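RRNA N-glycosidase (Bougainvillea spectabilis, PDB 3CTK) belongs to the ribosome-inactivating protein family and folds as a single mixed alpha-beta chain. Local coordinates at residues Asp127-Gly131 with Val132-Glu136. Numbering follows the deposited sequence.
Sequences DLELG and VYKLE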
loop_
_atom_site.group_PDB
_atom_site.type_symbol
_atom_site.label_atom_id
_atom_site.label_comp_id
_atom_site.label_asym_id
_atom_site.label_seq_id
_atom_site.Cartn_x
_atom_site.Cartn_y
_atom_site.Cartn_z
ATOM N N ASP A 127 -10.402 6.985 -11.804
ATOM C CA ASP A 127 -11.051 8.286 -11.643
ATOM C C ASP A 127 -10.811 8.972 -10.301
ATOM O O ASP A 127 -11.256 10.102 -10.095
ATOM C CB ASP A 127 -12.565 8.154 -11.853
ATOM C CG ASP A 127 -12.916 7.572 -13.202
ATOM O OD1 ASP A 127 -12.341 8.035 -14.206
ATOM O OD2 ASP A 127 -13.771 6.661 -13.262
ATOM N N LEU A 128 -10.116 8.300 -9.390
ATOM C CA LEU A 128 -9.853 8.874 -8.073
ATOM C C LEU A 128 -8.477 9.531 -7.997
ATOM O O LEU A 128 -7.452 8.870 -8.165
ATOM C CB LEU A 128 -9.968 7.791 -6.995
ATOM C CG LEU A 128 -9.863 8.267 -5.545
ATOM C CD1 LEU A 128 -11.005 9.228 -5.239
ATOM C CD2 LEU A 128 -9.918 7.069 -4.604
ATOM N N GLU A 129 -8.460 10.832 -7.727
ATOM C CA GLU A 129 -7.211 11.579 -7.645
ATOM C C GLU A 129 -6.368 11.199 -6.437
ATOM O O GLU A 129 -6.880 11.040 -5.331
ATOM C CB GLU A 129 -7.496 13.077 -7.603
ATOM C CG GLU A 129 -8.425 13.553 -8.700
ATOM C CD GLU A 129 -8.704 15.037 -8.612
ATOM O OE1 GLU A 129 -7.888 15.826 -9.135
ATOM O OE2 GLU A 129 -9.732 15.411 -8.006
ATOM N N LEU A 130 -5.068 11.061 -6.670
ATOM C CA LEU A 130 -4.115 10.715 -5.626
ATOM C C LEU A 130 -3.226 11.932 -5.377
ATOM O O LEU A 130 -3.137 12.829 -6.218
ATOM C CB LEU A 130 -3.256 9.531 -6.070
ATOM C CG LEU A 130 -4.010 8.258 -6.459
ATOM C CD1 LEU A 130 -3.026 7.227 -7.005
ATOM C CD2 LEU A 130 -4.747 7.706 -5.249
ATOM N N GLY A 131 -2.561 11.951 -4.230
ATOM C CA GLY A 131 -1.696 13.068 -3.902
ATOM C C GLY A 131 -1.767 13.391 -2.426
ATOM O O GLY A 131 -2.705 12.990 -1.743
ATOM N N VAL A 132 -0.778 14.124 -1.928
ATOM C CA VAL A 132 -0.740 14.474 -0.516
ATOM C C VAL A 132 -1.950 15.274 -0.046
ATOM O O VAL A 132 -2.486 15.017 1.036
ATOM C CB VAL A 132 0.555 15.249 -0.186
ATOM C CG1 VAL A 132 0.481 15.829 1.214
ATOM C CG2 VAL A 132 1.746 14.312 -0.304
ATOM N N TYR A 133 -2.387 16.237 -0.852
ATOM C CA TYR A 133 -3.532 17.066 -0.486
ATOM C C TYR A 133 -4.816 16.245 -0.501
ATOM O O TYR A 133 -5.669 16.388 0.382
ATOM C CB TYR A 133 -3.677 18.248 -1.449
ATOM C CG TYR A 133 -4.649 19.301 -0.955
ATOM C CD1 TYR A 133 -4.295 20.172 0.074
ATOM C CD2 TYR A 133 -5.938 19.394 -1.483
ATOM C CE1 TYR A 133 -5.201 21.114 0.570
ATOM C CE2 TYR A 133 -6.853 20.332 -0.994
ATOM C CZ TYR A 133 -6.477 21.185 0.032
ATOM O OH TYR A 133 -7.374 22.102 0.531
ATOM N N LYS A 134 -4.955 15.392 -1.511
ATOM C CA LYS A 134 -6.135 14.544 -1.622
ATOM C C LYS A 134 -6.170 13.558 -0.463
ATOM O O LYS A 134 -7.235 13.265 0.074
ATOM C CB LYS A 134 -6.124 13.791 -2.954
ATOM C CG LYS A 134 -6.263 14.700 -4.172
ATOM C CD LYS A 134 -7.609 15.423 -4.193
ATOM C CE LYS A 134 -7.732 16.311 -5.428
ATOM N NZ LYS A 134 -9.047 17.014 -5.488
ATOM N N LEU A 135 -5.005 13.039 -0.080
ATOM C CA LEU A 135 -4.950 12.098 1.032
ATOM C C LEU A 135 -5.390 12.821 2.299
ATOM O O LEU A 135 -6.192 12.296 3.068
ATOM C CB LEU A 135 -3.534 11.531 1.200
ATOM C CG LEU A 135 -3.298 10.597 2.394
ATOM C CD1 LEU A 135 -4.235 9.399 2.328
ATOM C CD2 LEU A 135 -1.845 10.143 2.395
ATOM N N GLU A 136 -4.890 14.037 2.507
ATOM C CA GLU A 136 -5.282 14.789 3.694
ATOM C C GLU A 136 -6.784 15.052 3.704
ATOM O O GLU A 136 -7.428 14.961 4.748
ATOM C CB GLU A 136 -4.514 16.118 3.788
ATOM C CG GLU A 136 -5.077 17.058 4.852
ATOM C CD GLU A 136 -4.035 17.977 5.453
ATOM O OE1 GLU A 136 -4.423 18.913 6.189
ATOM O OE2 GLU A 136 -2.831 17.761 5.203
#
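G131 stands at the N-cap position of helix 132-142 and opens its first turn. Its carbonyl O accepts a hydrogen bond from L135 N at 2.8 Å. The bond is fairly straight, with an N-H...O angle of 154°. The next bond of the helix follows at once, from E136 N to V132 O at 3.0 Å. Before G131 the chain is an extended loop. At G131 phi is 143°, a value that would press a beta carbon against the carbonyl O of L130, and glycine has none.

Two side chains carry the rest of the contact, E129 from the loop and K134 from the first turn. K134 bends at chi2 and is extended beyond, which turns its chain back beside the loop. Its CE lies 3.9 Å from E129 CB, so the aliphatic parts touch before the charges meet. K134 NZ then reaches E129 OE2 at 3.1 Å in a salt bridge. NZ sits above the carboxylate plane, 57° out of it.

L130 and L135 face helix 149-168, where they touch Q161 and I158 respectively. K134 also touches S184.

The N-cap carbonyl of G131 thus starts the helix bonding, and the E129-K134 ion pair ties the preceding loop to the first turn. The salt bridge links partly exposed residues, so solvent probably weakens it.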